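Local atomic coordinates of beta-1,3-1,4-glucanase (PDB entry 5H4R), a protein that hydrolyses mixed-linkage beta-1,3-1,4-glucans as a family 5 glycoside hydrolase (a lichenase) and here binds a cellotetraose chain in an engineered variant. Residues 217-222 against 256-261; 247-252 against 313-318. The protein carries 1 engineered substitution. All coordinates share one frame; numbering follows the deposited sequence.

How the interactions relate
Both interactions join an element outside the barrel strands to the connection that leads from strand 237-240 to strand 267-272. Interaction 1 lays the loop 256-261 against helix 205-226; interaction 2 packs the short helix 247-250 and the residues after it against the last part of helix 298-316. Their centres lie about 17 Å apart, yet they meet where Ile256 CD1 approaches Phe315 CE1 at 4.2 Å. In each the apolar pair (Val222 with Pro257, Val249 with Phe315) is buried, Val222, Val249 and Phe315 touching barrel strands, while the polar groups lie toward the surface, near exposed Lys258 and Asp252. There a neutral carboxamide pairs with one residue's backbone in interaction 1; in interaction 2 a lysine ammonium gathers carbonyls and waters.

Interaction 1 (217-222 against 256-261)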
ATOM      1  N   LEU A 217       5.461   1.940 -17.516  1.00 10.41           N
ATOM      2  CA  LEU A 217       4.070   1.803 -17.097  1.00 10.52           C
ATOM      3  C   LEU A 217       3.691   2.841 -16.047  1.00 12.00           C
ATOM      4  O   LEU A 217       2.537   3.278 -16.009  1.00 11.02           O
ATOM      5  CB  LEU A 217       3.840   0.391 -16.584  1.00 11.76           C
ATOM      6  CG  LEU A 217       3.974  -0.680 -17.678  1.00 11.46           C
ATOM      7  CD1 LEU A 217       4.115  -2.096 -17.102  1.00 12.63           C
ATOM      8  CD2 LEU A 217       2.781  -0.617 -18.632  1.00 15.64           C
ATOM      9  N   ASN A 218       4.643   3.262 -15.211  1.00  9.45           N
ATOM     10  CA  ASN A 218       4.378   4.353 -14.277  1.00 10.64           C
ATOM     11  C   ASN A 218       4.208   5.674 -15.010  1.00  8.26           C
ATOM     12  O   ASN A 218       3.355   6.490 -14.633  1.00 10.90           O
ATOM     13  CB  ASN A 218       5.491   4.469 -13.234  1.00 10.09           C
ATOM     14  CG  ASN A 218       5.372   3.451 -12.119  1.00  9.42           C
ATOM     15  OD1 ASN A 218       4.307   2.898 -11.861  1.00 10.93           O
ATOM     16  ND2 ASN A 218       6.482   3.240 -11.403  1.00  9.99           N
ATOM     17  N   GLN A 219       4.942   5.870 -16.093  1.00  9.91           N
ATOM     18  CA  GLN A 219       4.755   7.071 -16.900  1.00 13.85           C
ATOM     19  C   GLN A 219       3.411   7.051 -17.618  1.00 11.89           C
ATOM     20  O   GLN A 219       2.723   8.078 -17.696  1.00 14.03           O
ATOM     21  CB  GLN A 219       5.904   7.202 -17.900  1.00 10.17           C
ATOM     22  CG  GLN A 219       5.840   8.466 -18.682  1.00 11.20           C
ATOM     23  CD  GLN A 219       6.170   9.673 -17.842  1.00 16.11           C
ATOM     24  OE1 GLN A 219       7.303   9.823 -17.351  1.00 16.40           O
ATOM     25  NE2 GLN A 219       5.198  10.541 -17.663  1.00 19.62           N
ATOM     26  N   VAL A 220       3.007   5.883 -18.138  1.00 11.73           N
ATOM     27  CA  VAL A 220       1.693   5.744 -18.758  1.00 14.30           C
ATOM     28  C   VAL A 220       0.598   6.086 -17.760  1.00 11.20           C
ATOM     29  O   VAL A 220      -0.370   6.802 -18.084  1.00 11.02           O
ATOM     30  CB  VAL A 220       1.538   4.314 -19.315  1.00 11.38           C
ATOM     31  CG1 VAL A 220       0.105   4.034 -19.754  1.00 14.30           C
ATOM     32  CG2 VAL A 220       2.488   4.122 -20.482  1.00 16.73           C
ATOM     33  N   PHE A 221       0.728   5.576 -16.536  1.00 10.61           N
ATOM     34  CA  PHE A 221      -0.233   5.859 -15.475  1.00 10.94           C
ATOM     35  C   PHE A 221      -0.374   7.353 -15.243  1.00  9.46           C
ATOM     36  O   PHE A 221      -1.488   7.888 -15.226  1.00  9.80           O
ATOM     37  CB  PHE A 221       0.203   5.136 -14.192  1.00 11.63           C
ATOM     38  CG  PHE A 221      -0.330   5.737 -12.905  1.00  9.90           C
ATOM     39  CD1 PHE A 221      -1.671   5.606 -12.553  1.00  9.02           C
ATOM     40  CD2 PHE A 221       0.518   6.396 -12.029  1.00  8.33           C
ATOM     41  CE1 PHE A 221      -2.134   6.143 -11.338  1.00  8.80           C
ATOM     42  CE2 PHE A 221       0.048   6.914 -10.825  1.00 10.95           C
ATOM     43  CZ  PHE A 221      -1.275   6.782 -10.494  1.00  8.76           C
ATOM     44  N   VAL A 222       0.736   8.044 -15.034  1.00 10.02           N
ATOM     45  CA  VAL A 222       0.662   9.480 -14.773  1.00 10.13           C
ATOM     46  C   VAL A 222       0.018  10.195 -15.952  1.00 13.07           C
ATOM     47  O   VAL A 222      -0.900  11.011 -15.782  1.00 10.04           O
ATOM     48  CB  VAL A 222       2.054  10.044 -14.456  1.00 11.72           C
ATOM     49  CG1 VAL A 222       2.030  11.565 -14.353  1.00 11.28           C
ATOM     50  CG2 VAL A 222       2.559   9.433 -13.162  1.00 13.57           C
ATOM     51  N   ILE A 256      11.424   8.569 -11.477  1.00 13.88           N
ATOM     52  CA  ILE A 256      10.151   9.227 -11.156  1.00 13.15           C
ATOM     53  C   ILE A 256       9.531   9.722 -12.455  1.00 11.95           C
ATOM     54  O   ILE A 256      10.220  10.411 -13.233  1.00 13.00           O
ATOM     55  CB  ILE A 256      10.366  10.384 -10.187  1.00 11.91           C
ATOM     56  CG1 ILE A 256      10.965   9.911  -8.866  1.00 15.67           C
ATOM     57  CG2 ILE A 256       9.016  11.105  -9.920  1.00 14.25           C
ATOM     58  CD1 ILE A 256      11.381  11.050  -7.960  1.00 16.17           C
ATOM     59  N   PRO A 257       8.268   9.400 -12.745  1.00 11.29           N
ATOM     60  CA  PRO A 257       7.656   9.866 -13.993  1.00 13.14           C
ATOM     61  C   PRO A 257       7.651  11.378 -14.102  1.00 14.93           C
ATOM     62  O   PRO A 257       7.483  12.091 -13.111  1.00 16.70           O
ATOM     63  CB  PRO A 257       6.214   9.340 -13.918  1.00 11.94           C
ATOM     64  CG  PRO A 257       6.199   8.347 -12.879  1.00 16.34           C
ATOM     65  CD  PRO A 257       7.358   8.562 -11.954  1.00 12.06           C
ATOM     66  N   LYS A 258       7.776  11.851 -15.335  1.00 13.03           N
ATOM     67  CA  LYS A 258       7.561  13.257 -15.641  1.00 14.16           C
ATOM     68  C   LYS A 258       6.088  13.575 -15.455  1.00 18.83           C
ATOM     69  O   LYS A 258       5.222  12.781 -15.815  1.00 19.03           O
ATOM     70  CB  LYS A 258       8.010  13.557 -17.068  1.00 18.67           C
ATOM     71  CG  LYS A 258       9.427  13.118 -17.372  1.00 23.13           C
ATOM     72  CD  LYS A 258      10.460  13.698 -16.411  1.00 55.30           C
ATOM     73  CE  LYS A 258      10.567  15.211 -16.525  1.00 65.42           C
ATOM     74  NZ  LYS A 258      11.637  15.753 -15.635  1.00 78.56           N
ATOM     75  N   ASP A 259       5.800  14.739 -14.883  1.00 15.40           N
ATOM     76  CA  ASP A 259       4.439  15.078 -14.504  1.00 16.15           C
ATOM     77  C   ASP A 259       4.064  16.394 -15.155  1.00 17.72           C
ATOM     78  O   ASP A 259       4.795  17.381 -15.042  1.00 22.08           O
ATOM     79  CB  ASP A 259       4.308  15.165 -12.974  1.00 17.43           C
ATOM     80  CG  ASP A 259       2.870  15.268 -12.508  1.00 17.26           C
ATOM     81  OD1 ASP A 259       1.971  15.442 -13.361  1.00 17.31           O
ATOM     82  OD2 ASP A 259       2.650  15.155 -11.276  1.00 14.53           O
ATOM     83  N   SER A 260       2.937  16.406 -15.852  1.00 19.39           N
ATOM     84  CA  SER A 260       2.494  17.622 -16.512  1.00 16.17           C
ATOM     85  C   SER A 260       1.721  18.549 -15.585  1.00 19.23           C
ATOM     86  O   SER A 260       1.421  19.683 -15.986  1.00 25.39           O
ATOM     87  CB  SER A 260       1.631  17.254 -17.712  1.00 21.64           C
ATOM     88  OG  SER A 260       0.485  16.548 -17.273  1.00 24.80           O
ATOM     89  N   SER A 261       1.419  18.114 -14.362  1.00 23.49           N
ATOM     90  CA  SER A 261       0.724  18.964 -13.405  1.00 20.54           C
ATOM     91  C   SER A 261       1.428  20.303 -13.270  1.00 25.40           C
ATOM     92  O   SER A 261       2.651  20.362 -13.111  1.00 25.41           O
ATOM     93  CB  SER A 261       0.665  18.269 -12.045  1.00 22.82           C
ATOM     94  OG  SER A 261       0.099  19.131 -11.071  1.00 33.21           O
TER
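The Gln219 carboxamide pairs with both the N-H and the C=O of Lys258. Its OE1 accepts from Lys258 N at 2.9 Å, in the carbonyl plane on a lone pair, though the N-H...O angle of 144° is bent. The bond from Gln219 NE2 to Lys258 O, also 2.9 Å, is straighter at 164° and stays close to the amide plane. With CG anti to the backbone N (chi1 -175°) and a bend at chi2, the chain swings its end to the loop. Asp223 OD1, one helical turn on, is a second acceptor for NE2, so the amide nitrogen has two partners. The pairing joins the loop before strand 267-272 to helix 205-226, an outer helix of the (beta/alpha)8 barrel. Beside it Pro257 is buried: its CB lies 3.7 Å from Val222 CG2, the two side chains crossing at about a right angle, and its CG is 3.8 Å from Asn218 O. Asn218 ND2 bonds to Pro240 O in the barrel. Val222 CG1 touches Lys258 O at 3.7 Å. In the loop, Asp259 OD1 receives Ser261 N at 2.9 Å from above the carboxylate plane, an Asx turn, while OD2 forms a salt bridge with Arg226.

Interaction 2 (247-252 against 313-318); sequences EYVLID and DKFVSK
The Phe315 ring meets Val249 at its edge: Val249 O lies near the ring plane, 3.4 Å from CZ, and Val249 CG2 is 4.0 Å from CE2, the side chains crossing at about a right angle. On one face Lys314 CG lies 3.8 Å above the plane over the centre, with CB toward the rim and CD just outside it on the same side. Lys314 CG is anti to the backbone N (chi1 -175°), and the chain beyond runs extended to the carbonyls that end helix 247-250. There NZ donates to Val249 O at 2.9 Å, tilted 20° from the carbonyl plane, and weakly to Leu250 O at 3.1 Å. Waters 1 and 2 accept from NZ; with Val249 O they are its three good acceptors, so Leu250 O probably shares an N-H. Water 2 donates to Asp252 OD1 at 2.6 Å, joining the lysine to an acid whose OD1 is 5.1 Å from NZ. The carbonyls of the helix end and the nearby carboxylate would probably favour the charged ammonium. Lower on the stem, Leu250 CD2 packs against Lys314 CB at 4.0 Å, the two side chains running antiparallel. Leu250 and Val249 rest on Leu311 of helix 298-316, which makes the crossover from strand 267-272 to strand 322-327; Val249 and Phe315 reach Ile269 of the first strand, and Phe315 meets Val322 of the second.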
ATOM      1  N   GLU A 247      14.333  -1.190  -2.037  1.00 10.97           N
ATOM      2  CA  GLU A 247      15.566  -1.343  -2.788  1.00 11.27           C
ATOM      3  C   GLU A 247      15.401  -0.909  -4.234  1.00  9.41           C
ATOM      4  O   GLU A 247      16.363  -0.417  -4.839  1.00 10.92           O
ATOM      5  CB  GLU A 247      16.042  -2.794  -2.743  1.00 11.12           C
ATOM      6  CG  GLU A 247      16.637  -3.190  -1.408  1.00 11.33           C
ATOM      7  CD  GLU A 247      15.609  -3.472  -0.326  1.00 15.00           C
ATOM      8  OE1 GLU A 247      14.395  -3.543  -0.596  1.00 13.80           O
ATOM      9  OE2 GLU A 247      16.038  -3.635   0.828  1.00 16.05           O
ATOM     10  N   TYR A 248      14.216  -1.082  -4.812  1.00  9.67           N
ATOM     11  CA  TYR A 248      14.071  -0.917  -6.250  1.00  9.65           C
ATOM     12  C   TYR A 248      13.459   0.430  -6.607  1.00  9.28           C
ATOM     13  O   TYR A 248      13.245   0.712  -7.788  1.00 10.59           O
ATOM     14  CB  TYR A 248      13.308  -2.117  -6.844  1.00  8.37           C
ATOM     15  CG  TYR A 248      14.064  -3.382  -6.513  1.00  9.39           C
ATOM     16  CD1 TYR A 248      15.455  -3.433  -6.645  1.00 13.28           C
ATOM     17  CD2 TYR A 248      13.409  -4.507  -6.020  1.00  7.19           C
ATOM     18  CE1 TYR A 248      16.172  -4.582  -6.283  1.00 13.22           C
ATOM     19  CE2 TYR A 248      14.122  -5.653  -5.662  1.00 11.75           C
ATOM     20  CZ  TYR A 248      15.492  -5.671  -5.789  1.00 13.37           C
ATOM     21  OH  TYR A 248      16.194  -6.800  -5.420  1.00 14.03           O
ATOM     22  N   VAL A 249      13.258   1.306  -5.617  1.00  9.49           N
ATOM     23  CA  VAL A 249      13.227   2.736  -5.890  1.00 10.02           C
ATOM     24  C   VAL A 249      14.542   3.393  -5.530  1.00 12.19           C
ATOM     25  O   VAL A 249      14.780   4.539  -5.951  1.00 11.75           O
ATOM     26  CB  VAL A 249      12.066   3.457  -5.171  1.00  8.14           C
ATOM     27  CG1 VAL A 249      10.728   3.036  -5.792  1.00 11.07           C
ATOM     28  CG2 VAL A 249      12.099   3.203  -3.682  1.00 10.10           C
ATOM     29  N   LEU A 250      15.423   2.697  -4.796  1.00  9.88           N
ATOM     30  CA  LEU A 250      16.716   3.244  -4.423  1.00 10.88           C
ATOM     31  C   LEU A 250      17.755   3.058  -5.521  1.00 10.22           C
ATOM     32  O   LEU A 250      18.708   3.848  -5.590  1.00 14.36           O
ATOM     33  CB  LEU A 250      17.185   2.615  -3.106  1.00 11.89           C
ATOM     34  CG  LEU A 250      16.357   3.036  -1.883  1.00 13.36           C
ATOM     35  CD1 LEU A 250      16.720   2.156  -0.671  1.00 13.96           C
ATOM     36  CD2 LEU A 250      16.528   4.510  -1.550  1.00 13.76           C
ATOM     37  N   ILE A 251      17.588   2.044  -6.379  1.00 10.88           N
ATOM     38  CA  ILE A 251      18.496   1.864  -7.502  1.00 10.51           C
ATOM     39  C   ILE A 251      18.459   3.083  -8.418  1.00 13.34           C
ATOM     40  O   ILE A 251      17.423   3.754  -8.571  1.00 13.17           O
ATOM     41  CB  ILE A 251      18.174   0.588  -8.303  1.00 11.02           C
ATOM     42  CG1 ILE A 251      16.727   0.591  -8.776  1.00 12.98           C
ATOM     43  CG2 ILE A 251      18.511  -0.675  -7.474  1.00 14.68           C
ATOM     44  CD1 ILE A 251      16.362  -0.601  -9.703  1.00 15.12           C
ATOM     45  N   ASP A 252      19.599   3.338  -9.072  1.00 14.47           N
ATOM     46  CA  ASP A 252      19.714   4.468  -9.995  1.00 16.31           C
ATOM     47  C   ASP A 252      18.745   4.333 -11.161  1.00 17.54           C
ATOM     48  O   ASP A 252      18.315   5.338 -11.740  1.00 16.71           O
ATOM     49  CB  ASP A 252      21.142   4.569 -10.534  1.00 18.25           C
ATOM     50  CG  ASP A 252      22.146   4.947  -9.476  1.00 29.50           C
ATOM     51  OD1 ASP A 252      21.746   5.448  -8.399  1.00 23.09           O
ATOM     52  OD2 ASP A 252      23.350   4.765  -9.748  1.00 31.15           O
ATOM     53  N   ASP A 313      17.379   9.614   2.677  1.00  9.84           N
ATOM     54  CA  ASP A 313      18.511  10.198   1.967  1.00 10.16           C
ATOM     55  C   ASP A 313      18.150  10.529   0.527  1.00 12.31           C
ATOM     56  O   ASP A 313      18.486  11.608   0.016  1.00 13.09           O
ATOM     57  CB  ASP A 313      19.711   9.248   1.972  1.00 12.80           C
ATOM     58  CG  ASP A 313      20.334   9.066   3.337  1.00 21.43           C
ATOM     59  OD1 ASP A 313      20.008   9.824   4.272  1.00 16.09           O
ATOM     60  OD2 ASP A 313      21.187   8.151   3.456  1.00 17.31           O
ATOM     61  N   LYS A 314      17.495   9.595  -0.170  1.00 11.48           N
ATOM     62  CA  LYS A 314      17.284   9.771  -1.604  1.00 14.65           C
ATOM     63  C   LYS A 314      16.106  10.691  -1.899  1.00 11.47           C
ATOM     64  O   LYS A 314      16.151  11.468  -2.866  1.00 12.96           O
ATOM     65  CB  LYS A 314      17.048   8.416  -2.280  1.00 10.54           C
ATOM     66  CG  LYS A 314      16.955   8.544  -3.788  1.00 12.56           C
ATOM     67  CD  LYS A 314      16.996   7.196  -4.528  1.00 12.79           C
ATOM     68  CE  LYS A 314      16.930   7.423  -6.023  1.00 15.64           C
ATOM     69  NZ  LYS A 314      16.973   6.156  -6.808  1.00 12.79           N
ATOM     70  N   PHE A 315      15.048  10.610  -1.091  1.00 12.91           N
ATOM     71  CA  PHE A 315      13.788  11.273  -1.417  1.00 10.03           C
ATOM     72  C   PHE A 315      13.400  12.333  -0.394  1.00  9.67           C
ATOM     73  O   PHE A 315      13.356  13.507  -0.747  1.00 10.29           O
ATOM     74  CB  PHE A 315      12.678  10.241  -1.561  1.00 10.76           C
ATOM     75  CG  PHE A 315      12.918   9.236  -2.654  1.00  9.10           C
ATOM     76  CD1 PHE A 315      13.020   9.639  -3.969  1.00 12.66           C
ATOM     77  CD2 PHE A 315      13.021   7.892  -2.363  1.00 11.54           C
ATOM     78  CE1 PHE A 315      13.220   8.711  -5.003  1.00 12.05           C
ATOM     79  CE2 PHE A 315      13.240   6.974  -3.390  1.00 10.27           C
ATOM     80  CZ  PHE A 315      13.342   7.394  -4.696  1.00 12.63           C
ATOM     81  N   VAL A 316      13.071  11.960   0.846  1.00 11.32           N
ATOM     82  CA  VAL A 316      12.452  12.929   1.756  1.00 10.45           C
ATOM     83  C   VAL A 316      13.358  14.137   1.959  1.00 13.55           C
ATOM     84  O   VAL A 316      12.897  15.289   1.966  1.00 13.02           O
ATOM     85  CB  VAL A 316      12.112  12.273   3.099  1.00 10.58           C
ATOM     86  CG1 VAL A 316      11.535  13.310   4.044  1.00 15.61           C
ATOM     87  CG2 VAL A 316      11.150  11.107   2.903  1.00 10.34           C
ATOM     88  N   SER A 317      14.651  13.892   2.195  1.00 13.80           N
ATOM     89  CA  SER A 317      15.588  14.979   2.462  1.00 11.69           C
ATOM     90  C   SER A 317      15.694  15.936   1.289  1.00 11.84           C
ATOM     91  O   SER A 317      16.123  17.085   1.465  1.00 14.90           O
ATOM     92  CB  SER A 317      16.980  14.408   2.792  1.00 14.87           C
ATOM     93  OG  SER A 317      17.595  13.860   1.635  1.00 16.18           O
ATOM     94  N   LYS A 318      15.323  15.480   0.093  1.00 12.07           N
ATOM     95  CA  LYS A 318      15.311  16.279  -1.120  1.00 12.35           C
ATOM     96  C   LYS A 318      13.927  16.852  -1.399  1.00 12.41           C
ATOM     97  O   LYS A 318      13.729  17.494  -2.442  1.00 18.07           O
ATOM     98  CB  LYS A 318      15.778  15.444  -2.313  1.00 16.38           C
ATOM     99  CG  LYS A 318      17.104  14.724  -2.098  1.00 28.89           C
ATOM    100  CD  LYS A 318      18.179  15.664  -1.600  1.00 34.05           C
ATOM    101  CE  LYS A 318      19.540  14.993  -1.603  1.00 47.49           C
ATOM    102  NZ  LYS A 318      20.607  15.906  -1.094  1.00 61.67           N
TER
HETATM  103  O   HOH W   1      16.604   7.145  -9.367  1.00 13.78           O
HETATM  104  O   HOH W   2      19.903   6.586  -6.953  1.00 22.40           O